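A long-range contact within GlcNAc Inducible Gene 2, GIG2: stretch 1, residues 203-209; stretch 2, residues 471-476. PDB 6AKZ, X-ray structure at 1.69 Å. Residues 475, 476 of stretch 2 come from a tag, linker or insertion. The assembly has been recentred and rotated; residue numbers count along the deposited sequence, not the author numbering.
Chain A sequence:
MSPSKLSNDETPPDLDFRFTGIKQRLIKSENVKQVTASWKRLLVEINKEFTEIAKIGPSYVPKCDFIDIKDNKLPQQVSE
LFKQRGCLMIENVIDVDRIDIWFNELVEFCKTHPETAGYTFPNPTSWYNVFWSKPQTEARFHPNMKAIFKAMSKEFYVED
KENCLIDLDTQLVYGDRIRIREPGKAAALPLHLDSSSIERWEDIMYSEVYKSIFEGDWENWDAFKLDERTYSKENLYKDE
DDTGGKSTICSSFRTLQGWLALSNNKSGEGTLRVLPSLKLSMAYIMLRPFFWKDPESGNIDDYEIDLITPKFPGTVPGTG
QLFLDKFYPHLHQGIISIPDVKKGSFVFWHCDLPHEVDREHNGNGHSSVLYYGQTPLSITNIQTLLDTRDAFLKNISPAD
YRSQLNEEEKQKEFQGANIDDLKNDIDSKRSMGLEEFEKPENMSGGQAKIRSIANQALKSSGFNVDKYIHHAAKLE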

# COMPACT_ATOMS: atom_id res chain seq x y z
N ASP A 203 -15.63 -7.25 3.55
CA ASP A 203 -16.22 -6.67 2.35
C ASP A 203 -16.41 -7.70 1.26
O ASP A 203 -15.57 -8.62 1.06
CB ASP A 203 -15.34 -5.49 1.87
CG ASP A 203 -15.90 -4.83 0.60
OD1 ASP A 203 -17.09 -4.35 0.65
OD2 ASP A 203 -15.19 -4.79 -0.44
N ILE A 204 -17.53 -7.61 0.52
CA ILE A 204 -17.77 -8.54 -0.56
C ILE A 204 -16.73 -8.53 -1.68
O ILE A 204 -16.19 -9.57 -2.03
CB ILE A 204 -19.16 -8.33 -1.20
CG1 ILE A 204 -20.29 -8.57 -0.18
CG2 ILE A 204 -19.34 -9.25 -2.42
CD1 ILE A 204 -20.24 -9.88 0.52
N MET A 205 -16.50 -7.36 -2.28
CA MET A 205 -15.60 -7.26 -3.41
C MET A 205 -14.15 -7.46 -2.93
O MET A 205 -13.42 -8.18 -3.59
CB MET A 205 -15.77 -5.92 -4.13
CG MET A 205 -17.11 -5.83 -4.84
SD MET A 205 -17.43 -7.18 -5.98
CE MET A 205 -16.04 -7.15 -7.09
N TYR A 206 -13.82 -6.94 -1.75
CA TYR A 206 -12.45 -7.12 -1.20
C TYR A 206 -12.17 -8.58 -1.02
O TYR A 206 -11.14 -9.10 -1.46
CB TYR A 206 -12.23 -6.34 0.06
CG TYR A 206 -10.85 -5.79 0.29
CD1 TYR A 206 -9.71 -6.35 -0.33
CD2 TYR A 206 -10.67 -4.80 1.23
CE1 TYR A 206 -8.45 -5.83 -0.03
CE2 TYR A 206 -9.40 -4.30 1.55
CZ TYR A 206 -8.31 -4.85 0.92
OH TYR A 206 -7.03 -4.37 1.20
N SER A 207 -13.09 -9.33 -0.38
CA SER A 207 -12.89 -10.74 -0.23
C SER A 207 -12.84 -11.56 -1.48
O SER A 207 -12.07 -12.59 -1.54
CB SER A 207 -13.97 -11.31 0.77
OG SER A 207 -15.22 -11.43 0.12
N GLU A 208 -13.49 -11.12 -2.56
CA GLU A 208 -13.39 -11.80 -3.81
C GLU A 208 -12.00 -11.75 -4.42
O GLU A 208 -11.69 -12.62 -5.22
CB GLU A 208 -14.34 -11.27 -4.92
CG GLU A 208 -15.76 -11.70 -4.82
CD GLU A 208 -15.97 -13.18 -5.13
OE1 GLU A 208 -15.83 -13.70 -6.31
OE2 GLU A 208 -16.28 -13.82 -4.14
N VAL A 209 -11.23 -10.71 -4.12
CA VAL A 209 -9.77 -10.67 -4.48
C VAL A 209 -9.05 -11.97 -4.11
O VAL A 209 -8.14 -12.42 -4.81
CB VAL A 209 -9.10 -9.44 -3.82
CG1 VAL A 209 -7.58 -9.42 -4.05
CG2 VAL A 209 -9.75 -8.16 -4.30
N HIS A 471 -23.41 -2.05 -8.15
CA HIS A 471 -23.45 -2.72 -9.43
C HIS A 471 -22.42 -3.86 -9.64
O HIS A 471 -22.71 -4.90 -10.27
CB HIS A 471 -23.35 -1.70 -10.56
CG HIS A 471 -23.42 -2.30 -11.92
ND1 HIS A 471 -24.58 -2.79 -12.46
CD2 HIS A 471 -22.45 -2.51 -12.85
CE1 HIS A 471 -24.34 -3.28 -13.67
NE2 HIS A 471 -23.05 -3.13 -13.93
N ALA A 472 -21.20 -3.69 -9.11
CA ALA A 472 -20.14 -4.70 -9.29
C ALA A 472 -20.46 -5.93 -8.50
O ALA A 472 -20.23 -7.00 -8.97
CB ALA A 472 -18.77 -4.16 -8.87
N ALA A 473 -20.93 -5.73 -7.30
CA ALA A 473 -21.30 -6.78 -6.41
C ALA A 473 -22.54 -7.53 -6.93
O ALA A 473 -22.59 -8.72 -6.80
CB ALA A 473 -21.47 -6.30 -5.01
N LYS A 474 -23.51 -6.84 -7.53
CA LYS A 474 -24.65 -7.53 -8.10
C LYS A 474 -24.20 -8.37 -9.27
O LYS A 474 -24.61 -9.48 -9.44
CB LYS A 474 -25.76 -6.58 -8.54
N LEU A 475 -23.28 -7.85 -10.05
CA LEU A 475 -22.82 -8.55 -11.22
C LEU A 475 -22.14 -9.87 -10.89
O LEU A 475 -21.82 -10.61 -11.80
CB LEU A 475 -21.97 -7.66 -12.12
N GLU A 476 -21.87 -10.09 -9.59
CA GLU A 476 -21.27 -11.31 -9.05
C GLU A 476 -22.27 -12.46 -9.02
O GLU A 476 -23.41 -12.27 -8.70
CB GLU A 476 -20.79 -11.12 -7.62
CG GLU A 476 -19.54 -10.35 -7.43
CD GLU A 476 -18.44 -10.81 -8.32
OE1 GLU A 476 -17.88 -11.86 -8.04
OE2 GLU A 476 -18.18 -10.14 -9.32

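The helix beginning at I204 meets the C-terminal end of the chain in a small contact, 213 Å² buried over both sides, with no hydrogen bond across it; the close approaches are mostly apolar packing around M205, with one pair of like charges. The bump is the side chain of M205. Its CA-to-CB bond points sideways, but the m rotamers at chi1 and chi2 carry SD nearer to the other stretch; chi3, also m, sets CE. There M205 SD settles into a shallow hollow made by A472, A473 and E476: 3.9 Å from A473 CA, 4.1 Å from A472 O and 4.1 Å from E476 CG. The methyl groups of both alanines point toward stretch 1, and being short they let the sulfur come close to the backbone; M205 SD lies 4.2 Å from A473 CB and 4.4 Å from A472 CB. I204 adds a lighter touch, CG2 to A473 CB at 4.5 Å, while the end of its side chain leads away. Beyond the sulfur the fit is less favourable: E208 OE1 and E476 OE1 stand 3.3 Å apart, two acceptors of like charge with no hydrogen bond between them. E476 is a tag residue and poorly ordered, so this approach is loosely defined. Behind the bump, D203 OD2 caps the helix, accepting from Y206 N at 2.9 Å.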